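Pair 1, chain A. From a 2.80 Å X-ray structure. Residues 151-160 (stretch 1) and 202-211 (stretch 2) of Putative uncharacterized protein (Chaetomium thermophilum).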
# COMPACT_ATOMS: atom_id res chain seq x y z
N ALA A 151 61.57 -6.77 26.48
CA ALA A 151 61.55 -7.23 25.10
C ALA A 151 60.17 -7.04 24.49
O ALA A 151 60.03 -6.55 23.36
CB ALA A 151 61.98 -8.70 25.02
N ILE A 152 59.13 -7.42 25.23
CA ILE A 152 57.76 -7.15 24.78
C ILE A 152 57.58 -5.67 24.53
O ILE A 152 57.00 -5.26 23.52
CB ILE A 152 56.74 -7.68 25.81
CG1 ILE A 152 56.88 -9.20 25.96
CG2 ILE A 152 55.32 -7.31 25.39
CD1 ILE A 152 56.05 -9.79 27.07
N GLU A 153 58.08 -4.82 25.43
CA GLU A 153 57.94 -3.38 25.25
C GLU A 153 58.58 -2.93 23.94
O GLU A 153 57.99 -2.15 23.18
CB GLU A 153 58.57 -2.65 26.44
CG GLU A 153 57.90 -1.32 26.76
CD GLU A 153 56.47 -1.49 27.24
OE1 GLU A 153 56.13 -2.59 27.73
OE2 GLU A 153 55.69 -0.52 27.12
N GLN A 154 59.79 -3.41 23.66
CA GLN A 154 60.48 -3.04 22.43
C GLN A 154 59.68 -3.49 21.21
O GLN A 154 59.47 -2.71 20.27
CB GLN A 154 61.88 -3.66 22.41
CG GLN A 154 62.80 -3.12 23.49
CD GLN A 154 64.08 -3.94 23.62
OE1 GLN A 154 64.10 -5.14 23.35
NE2 GLN A 154 65.16 -3.28 24.03
N ALA A 155 59.24 -4.75 21.20
CA ALA A 155 58.45 -5.25 20.08
C ALA A 155 57.21 -4.39 19.86
O ALA A 155 56.90 -4.00 18.72
CB ALA A 155 58.06 -6.71 20.33
N LEU A 156 56.49 -4.08 20.94
CA LEU A 156 55.30 -3.25 20.83
C LEU A 156 55.62 -1.88 20.25
O LEU A 156 54.89 -1.37 19.39
CB LEU A 156 54.65 -3.12 22.21
CG LEU A 156 53.45 -2.17 22.32
CD1 LEU A 156 52.35 -2.55 21.35
CD2 LEU A 156 52.95 -2.18 23.76
N SER A 157 56.72 -1.27 20.70
CA SER A 157 57.14 -0.00 20.12
C SER A 157 57.36 -0.14 18.63
O SER A 157 56.84 0.65 17.84
CB SER A 157 58.42 0.49 20.81
OG SER A 157 58.17 0.76 22.18
N LEU A 158 58.13 -1.15 18.21
CA LEU A 158 58.39 -1.33 16.79
C LEU A 158 57.10 -1.50 16.00
O LEU A 158 56.98 -0.99 14.88
CB LEU A 158 59.30 -2.54 16.57
CG LEU A 158 60.80 -2.24 16.49
CD1 LEU A 158 61.58 -3.54 16.39
CD2 LEU A 158 61.13 -1.34 15.31
N CYS A 159 56.12 -2.21 16.56
CA CYS A 159 54.84 -2.35 15.87
C CYS A 159 54.15 -1.00 15.71
O CYS A 159 53.70 -0.64 14.62
CB CYS A 159 53.94 -3.33 16.63
SG CYS A 159 54.48 -5.05 16.51
N LYS A 160 54.08 -0.22 16.80
CA LYS A 160 53.46 1.10 16.71
C LYS A 160 54.14 1.96 15.65
O LYS A 160 53.48 2.52 14.77
CB LYS A 160 53.50 1.80 18.07
CG LYS A 160 52.27 1.53 18.94
CD LYS A 160 52.01 2.66 19.93
CE LYS A 160 52.66 2.39 21.28
NZ LYS A 160 52.39 3.50 22.24
N LYS A 202 54.93 -10.56 9.99
CA LYS A 202 55.36 -11.67 10.82
C LYS A 202 55.50 -11.26 12.28
O LYS A 202 55.19 -12.04 13.19
CB LYS A 202 56.69 -12.22 10.29
CG LYS A 202 56.61 -12.77 8.88
CD LYS A 202 55.90 -14.12 8.83
CE LYS A 202 55.92 -14.71 7.42
NZ LYS A 202 57.30 -14.90 6.89
N LEU A 203 55.94 -10.03 12.53
CA LEU A 203 56.05 -9.56 13.91
C LEU A 203 54.68 -9.38 14.55
O LEU A 203 54.43 -9.86 15.66
CB LEU A 203 56.84 -8.25 13.97
CG LEU A 203 56.98 -7.65 15.37
CD1 LEU A 203 57.67 -8.62 16.32
CD2 LEU A 203 57.74 -6.34 15.32
N LEU A 204 53.77 -8.69 13.86
CA LEU A 204 52.43 -8.49 14.41
C LEU A 204 51.76 -9.82 14.72
O LEU A 204 51.25 -10.03 15.83
CB LEU A 204 51.59 -7.67 13.42
CG LEU A 204 52.06 -6.23 13.19
CD1 LEU A 204 51.42 -5.66 11.94
CD2 LEU A 204 51.73 -5.37 14.39
N SER A 205 51.74 -10.74 13.75
CA SER A 205 51.17 -12.05 14.00
C SER A 205 51.88 -12.75 15.15
O SER A 205 51.24 -13.46 15.94
CB SER A 205 51.24 -12.90 12.73
OG SER A 205 52.56 -13.36 12.49
N MET A 206 53.19 -12.56 15.26
CA MET A 206 53.92 -13.17 16.37
C MET A 206 53.47 -12.60 17.71
O MET A 206 53.50 -13.32 18.72
CB MET A 206 55.43 -12.96 16.20
CG MET A 206 56.26 -13.70 17.24
SD MET A 206 55.98 -15.48 17.22
CE MET A 206 55.73 -15.79 18.96
N MET A 207 53.07 -11.33 17.75
CA MET A 207 52.51 -10.78 18.98
C MET A 207 51.15 -11.39 19.28
O MET A 207 50.86 -11.75 20.44
CB MET A 207 52.39 -9.26 18.87
CG MET A 207 53.71 -8.55 18.63
SD MET A 207 54.88 -8.75 19.99
CE MET A 207 54.10 -7.78 21.27
N SER A 208 50.30 -11.51 18.25
CA SER A 208 49.03 -12.22 18.43
C SER A 208 49.25 -13.58 19.06
O SER A 208 48.51 -13.97 19.98
CB SER A 208 48.32 -12.37 17.09
OG SER A 208 47.81 -11.13 16.63
N GLU A 209 50.26 -14.31 18.59
CA GLU A 209 50.58 -15.59 19.22
C GLU A 209 51.07 -15.40 20.65
O GLU A 209 50.69 -16.15 21.55
CB GLU A 209 51.63 -16.32 18.39
CG GLU A 209 52.07 -17.66 18.96
CD GLU A 209 53.11 -18.35 18.10
OE1 GLU A 209 53.25 -17.97 16.92
OE2 GLU A 209 53.78 -19.27 18.61
N LEU A 210 51.92 -14.39 20.88
CA LEU A 210 52.50 -14.16 22.20
C LEU A 210 51.42 -14.05 23.27
O LEU A 210 51.44 -14.78 24.26
CB LEU A 210 53.36 -12.90 22.19
CG LEU A 210 53.94 -12.49 23.56
CD1 LEU A 210 55.18 -13.31 23.87
CD2 LEU A 210 54.24 -11.01 23.60
N ILE A 211 50.48 -13.13 23.08
CA ILE A 211 49.53 -12.83 24.16
C ILE A 211 48.70 -14.04 24.56
O ILE A 211 48.04 -14.00 25.61
CB ILE A 211 48.62 -11.65 23.76
CG1 ILE A 211 47.85 -11.96 22.48
CG2 ILE A 211 49.45 -10.38 23.62
CD1 ILE A 211 46.84 -10.89 22.09

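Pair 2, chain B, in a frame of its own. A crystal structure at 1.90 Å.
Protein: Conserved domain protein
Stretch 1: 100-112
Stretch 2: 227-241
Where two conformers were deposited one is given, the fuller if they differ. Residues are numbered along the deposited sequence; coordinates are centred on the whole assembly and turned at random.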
# COMPACT_ATOMS: atom_id res chain seq x y z
N PRO B 100 0.27 13.18 -10.61
CA PRO B 100 1.42 12.63 -9.87
C PRO B 100 1.99 11.39 -10.54
O PRO B 100 1.26 10.63 -11.18
CB PRO B 100 0.82 12.27 -8.51
CG PRO B 100 -0.34 13.24 -8.35
CD PRO B 100 -0.89 13.43 -9.75
N TRP B 101 3.29 11.19 -10.38
CA TRP B 101 4.01 10.14 -11.10
C TRP B 101 3.64 8.70 -10.76
O TRP B 101 3.93 7.80 -11.54
CB TRP B 101 5.52 10.34 -10.96
CG TRP B 101 6.01 11.57 -11.64
CD1 TRP B 101 6.49 12.70 -11.04
CD2 TRP B 101 6.07 11.81 -13.06
NE1 TRP B 101 6.85 13.62 -11.98
CE2 TRP B 101 6.60 13.11 -13.23
CE3 TRP B 101 5.72 11.07 -14.19
CZ2 TRP B 101 6.79 13.68 -14.50
CZ3 TRP B 101 5.93 11.63 -15.45
CH2 TRP B 101 6.45 12.92 -15.59
N GLY B 102 3.02 8.48 -9.60
CA GLY B 102 2.54 7.15 -9.26
C GLY B 102 3.04 6.61 -7.92
O GLY B 102 3.93 7.20 -7.31
N THR B 103 2.49 5.49 -7.47
CA THR B 103 2.83 4.96 -6.15
C THR B 103 4.31 4.64 -5.92
O THR B 103 4.81 4.78 -4.80
CB THR B 103 2.00 3.72 -5.76
OG1 THR B 103 2.24 2.66 -6.71
CG2 THR B 103 0.52 4.06 -5.72
N ASN B 104 5.01 4.16 -6.95
CA ASN B 104 6.42 3.83 -6.73
C ASN B 104 7.28 5.11 -6.74
O ASN B 104 8.36 5.12 -6.17
CB ASN B 104 6.93 2.74 -7.68
CG ASN B 104 8.02 1.87 -7.05
OD1 ASN B 104 9.08 2.35 -6.68
ND2 ASN B 104 7.76 0.57 -6.96
N HIS B 105 6.79 6.19 -7.36
CA HIS B 105 7.47 7.48 -7.22
C HIS B 105 7.29 8.02 -5.79
O HIS B 105 8.22 8.54 -5.18
CB HIS B 105 6.97 8.50 -8.25
CG HIS B 105 7.52 9.89 -8.05
ND1 HIS B 105 6.76 10.92 -7.52
CD2 HIS B 105 8.74 10.42 -8.30
CE1 HIS B 105 7.49 12.02 -7.47
NE2 HIS B 105 8.70 11.74 -7.94
N ALA B 106 6.08 7.87 -5.25
CA ALA B 106 5.83 8.17 -3.84
C ALA B 106 6.77 7.38 -2.91
O ALA B 106 7.31 7.94 -1.95
CB ALA B 106 4.38 7.90 -3.49
N VAL B 107 6.98 6.09 -3.19
CA VAL B 107 7.90 5.29 -2.39
C VAL B 107 9.33 5.86 -2.44
O VAL B 107 10.02 5.93 -1.41
CB VAL B 107 7.93 3.80 -2.86
CG1 VAL B 107 9.07 3.06 -2.18
CG2 VAL B 107 6.60 3.12 -2.53
N LEU B 108 9.78 6.26 -3.62
CA LEU B 108 11.12 6.84 -3.77
C LEU B 108 11.35 8.04 -2.84
O LEU B 108 12.48 8.35 -2.50
CB LEU B 108 11.38 7.25 -5.22
CG LEU B 108 11.81 6.12 -6.16
CD1 LEU B 108 11.82 6.59 -7.59
CD2 LEU B 108 13.20 5.60 -5.75
N MSE B 109 10.28 8.72 -2.44
CA MSE B 109 10.43 9.89 -1.57
C MSE B 109 10.98 9.53 -0.18
O MSE B 109 11.53 10.39 0.53
CB MSE B 109 9.09 10.63 -1.42
CG MSE B 109 8.50 11.14 -2.75
SE MSE B 109 9.61 12.40 -3.74
CE MSE B 109 10.50 11.09 -4.90
N GLY B 110 10.85 8.26 0.20
CA GLY B 110 11.33 7.79 1.50
C GLY B 110 12.80 7.35 1.53
O GLY B 110 13.30 6.91 2.56
N ARG B 111 13.49 7.49 0.41
CA ARG B 111 14.81 6.88 0.25
C ARG B 111 15.89 7.36 1.23
O ARG B 111 16.74 6.58 1.64
CB ARG B 111 15.30 7.05 -1.20
CG ARG B 111 16.57 7.86 -1.29
CD ARG B 111 17.43 7.38 -2.44
NE ARG B 111 16.99 7.96 -3.70
CZ ARG B 111 17.14 7.38 -4.88
NH1 ARG B 111 16.71 7.98 -5.98
NH2 ARG B 111 17.72 6.19 -4.95
N ASP B 112 15.87 8.64 1.60
CA ASP B 112 16.87 9.14 2.55
C ASP B 112 16.47 8.92 4.01
O ASP B 112 17.33 8.78 4.89
CB ASP B 112 17.17 10.62 2.29
CG ASP B 112 17.85 10.85 0.95
OD1 ASP B 112 18.71 10.02 0.55
OD2 ASP B 112 17.54 11.85 0.28
N TYR B 227 16.90 0.10 -6.94
CA TYR B 227 16.33 -0.58 -8.10
C TYR B 227 15.19 0.26 -8.68
O TYR B 227 15.05 0.36 -9.90
CB TYR B 227 15.83 -1.98 -7.73
CG TYR B 227 16.93 -2.96 -7.39
CD1 TYR B 227 18.04 -3.14 -8.23
CD2 TYR B 227 16.86 -3.72 -6.23
CE1 TYR B 227 19.05 -4.04 -7.90
CE2 TYR B 227 17.86 -4.63 -5.90
CZ TYR B 227 18.95 -4.79 -6.73
OH TYR B 227 19.93 -5.70 -6.40
N SER B 228 14.39 0.85 -7.80
CA SER B 228 13.27 1.69 -8.25
C SER B 228 13.77 2.90 -9.01
O SER B 228 13.14 3.33 -9.97
CB SER B 228 12.41 2.18 -7.09
OG SER B 228 11.75 1.12 -6.42
N GLU B 229 14.86 3.49 -8.55
CA GLU B 229 15.42 4.65 -9.26
C GLU B 229 15.89 4.25 -10.66
O GLU B 229 15.70 4.97 -11.64
CB GLU B 229 16.57 5.27 -8.47
CG GLU B 229 17.37 6.34 -9.22
CD GLU B 229 16.88 7.75 -8.95
OE1 GLU B 229 15.74 7.91 -8.45
OE2 GLU B 229 17.64 8.70 -9.24
N GLU B 230 16.50 3.08 -10.76
CA GLU B 230 16.95 2.58 -12.06
C GLU B 230 15.77 2.44 -13.03
O GLU B 230 15.84 2.88 -14.17
CB GLU B 230 17.67 1.24 -11.90
CG GLU B 230 17.94 0.52 -13.21
CD GLU B 230 18.21 -0.96 -13.02
OE1 GLU B 230 18.78 -1.33 -11.96
OE2 GLU B 230 17.85 -1.76 -13.92
N LEU B 231 14.68 1.83 -12.56
CA LEU B 231 13.51 1.60 -13.40
C LEU B 231 12.73 2.89 -13.65
O LEU B 231 12.08 3.04 -14.68
CB LEU B 231 12.60 0.54 -12.76
CG LEU B 231 13.21 -0.87 -12.81
CD1 LEU B 231 12.34 -1.88 -12.09
CD2 LEU B 231 13.44 -1.28 -14.25
N PHE B 232 12.80 3.82 -12.70
CA PHE B 232 12.17 5.13 -12.90
C PHE B 232 12.80 5.89 -14.06
O PHE B 232 12.11 6.50 -14.89
CB PHE B 232 12.22 5.97 -11.62
CG PHE B 232 11.28 7.15 -11.62
CD1 PHE B 232 10.01 7.03 -12.17
CD2 PHE B 232 11.64 8.36 -11.03
CE1 PHE B 232 9.12 8.12 -12.15
CE2 PHE B 232 10.76 9.44 -11.00
CZ PHE B 232 9.50 9.32 -11.57
N ILE B 233 14.13 5.88 -14.11
CA ILE B 233 14.84 6.47 -15.25
C ILE B 233 14.34 5.86 -16.55
O ILE B 233 14.08 6.57 -17.52
CB ILE B 233 16.38 6.32 -15.11
CG1 ILE B 233 16.89 7.27 -14.02
CG2 ILE B 233 17.09 6.59 -16.45
CD1 ILE B 233 18.28 6.92 -13.50
N ASN B 234 14.20 4.53 -16.57
CA ASN B 234 13.72 3.85 -17.78
C ASN B 234 12.32 4.32 -18.12
O ASN B 234 12.00 4.60 -19.27
CB ASN B 234 13.74 2.33 -17.59
CG ASN B 234 15.14 1.76 -17.60
OD1 ASN B 234 16.08 2.41 -18.05
ND2 ASN B 234 15.29 0.53 -17.11
N PHE B 235 11.49 4.39 -17.08
CA PHE B 235 10.11 4.84 -17.22
C PHE B 235 10.02 6.25 -17.78
O PHE B 235 9.30 6.50 -18.75
CB PHE B 235 9.40 4.77 -15.87
CG PHE B 235 8.09 5.50 -15.84
CD1 PHE B 235 6.93 4.87 -16.25
CD2 PHE B 235 8.02 6.81 -15.39
CE1 PHE B 235 5.71 5.54 -16.21
CE2 PHE B 235 6.81 7.49 -15.36
CZ PHE B 235 5.66 6.85 -15.77
N LEU B 236 10.74 7.19 -17.17
CA LEU B 236 10.77 8.57 -17.66
C LEU B 236 11.22 8.66 -19.12
O LEU B 236 10.67 9.43 -19.91
CB LEU B 236 11.66 9.43 -16.77
CG LEU B 236 11.12 9.59 -15.34
CD1 LEU B 236 12.17 10.14 -14.40
CD2 LEU B 236 9.88 10.48 -15.35
N ASN B 237 12.24 7.88 -19.47
CA ASN B 237 12.71 7.86 -20.84
C ASN B 237 11.64 7.39 -21.83
O ASN B 237 11.57 7.88 -22.95
CB ASN B 237 13.98 7.02 -20.98
CG ASN B 237 15.22 7.78 -20.54
OD1 ASN B 237 15.30 9.00 -20.70
ND2 ASN B 237 16.19 7.07 -19.99
N ALA B 238 10.82 6.43 -21.42
CA ALA B 238 9.85 5.82 -22.31
C ALA B 238 8.49 6.53 -22.31
O ALA B 238 7.84 6.63 -23.36
CB ALA B 238 9.67 4.35 -21.98
N HIS B 239 8.09 7.03 -21.15
CA HIS B 239 6.73 7.53 -20.95
C HIS B 239 6.71 8.88 -20.24
O HIS B 239 5.65 9.36 -19.84
CB HIS B 239 5.90 6.52 -20.14
CG HIS B 239 6.05 5.11 -20.61
ND1 HIS B 239 5.52 4.67 -21.81
CD2 HIS B 239 6.66 4.04 -20.06
CE1 HIS B 239 5.80 3.39 -21.96
NE2 HIS B 239 6.50 2.98 -20.92
N GLY B 240 7.88 9.49 -20.08
CA GLY B 240 7.98 10.73 -19.33
C GLY B 240 7.23 11.91 -19.92
O GLY B 240 6.83 12.83 -19.21
N GLN B 241 7.03 11.89 -21.24
CA GLN B 241 6.34 12.99 -21.90
C GLN B 241 4.83 12.76 -21.98
O GLN B 241 4.08 13.65 -22.38
CB GLN B 241 6.91 13.25 -23.29
CG GLN B 241 8.34 13.78 -23.27
CD GLN B 241 8.47 15.07 -22.49
OE1 GLN B 241 7.92 16.11 -22.87
NE2 GLN B 241 9.21 15.02 -21.38

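What geometry do the two contacts share? In each, two helices from one chain cross in a largely antiparallel sense, with signed crossing angles of -135° in pair 1 and -133° in pair 2, and their axes approach to 10.4 and 10.2 Å. The central backbones superpose with an RMSD of 0.5 Å. The match has limits: the first helix of pair 1 runs through its whole stretch, whereas in pair 2 it begins at T103(B), after the N-cap residue G102(B).

Which side chains pack at the matched positions in the middle of the contact? C159(A) and L108(B) coincide, as do M207(A) and F232(B). In pair 1 the cysteine is short, and leucines of the second helix reach in to it: C159(A) SG lies 3.5 Å from L204(A) CD2 and 3.7 Å from L203(A) CD2. In pair 2 the bulk sits on the other side. L108(B) CD2 comes within 3.8 Å of S228(B) CB, the serine standing where pair 1 has L203(A), and L108(B) CD1 packs 3.9 Å from F232(B) CD2.

How do the methionine and the phenylalanine do the same job? M207(A), with all three chi angles in m, curls across the first helix, its SD 3.8 Å from A155(A) CB and its CE 4.3 Å from I152(A) CG2. F232(B) offers a flat ring instead. Its CE2 lies 3.5 Å from H105(B) CD2, in the position of L156(A), with the ring planes at 39°; its edge also points at the face of W101(B), the centroid of the five-membered ring being 5.9 Å from that of the phenylalanine. The tryptophan, which has no counterpart in the superposition, extends this apolar surface: L236(B) CD2 sits over its six-membered ring, 4.2 Å from the centroid, in a CH-pi contact.

Where do polar groups enter? Pair 1 has no hydrogen bond between its stretches, and its contacting side chains are aliphatic or sulfur-bearing. Pair 2 places N104(B) and S228(B) where pair 1 has A155(A) and L203(A), and brings N104(B) OD1 to 3.0 Å from S228(B) OG. At the position of L204(A), which packs on the cysteine, E229(B) instead forms a salt bridge, its OE1 2.7 Å from R111(B) NH1; the hydrogen bond within it is weak, with an angle of 124°. Thus one backbone arrangement accommodates an apolar contact in pair 1 and a mixed aromatic and polar one in pair 2, burying 345 and 490 Å² respectively.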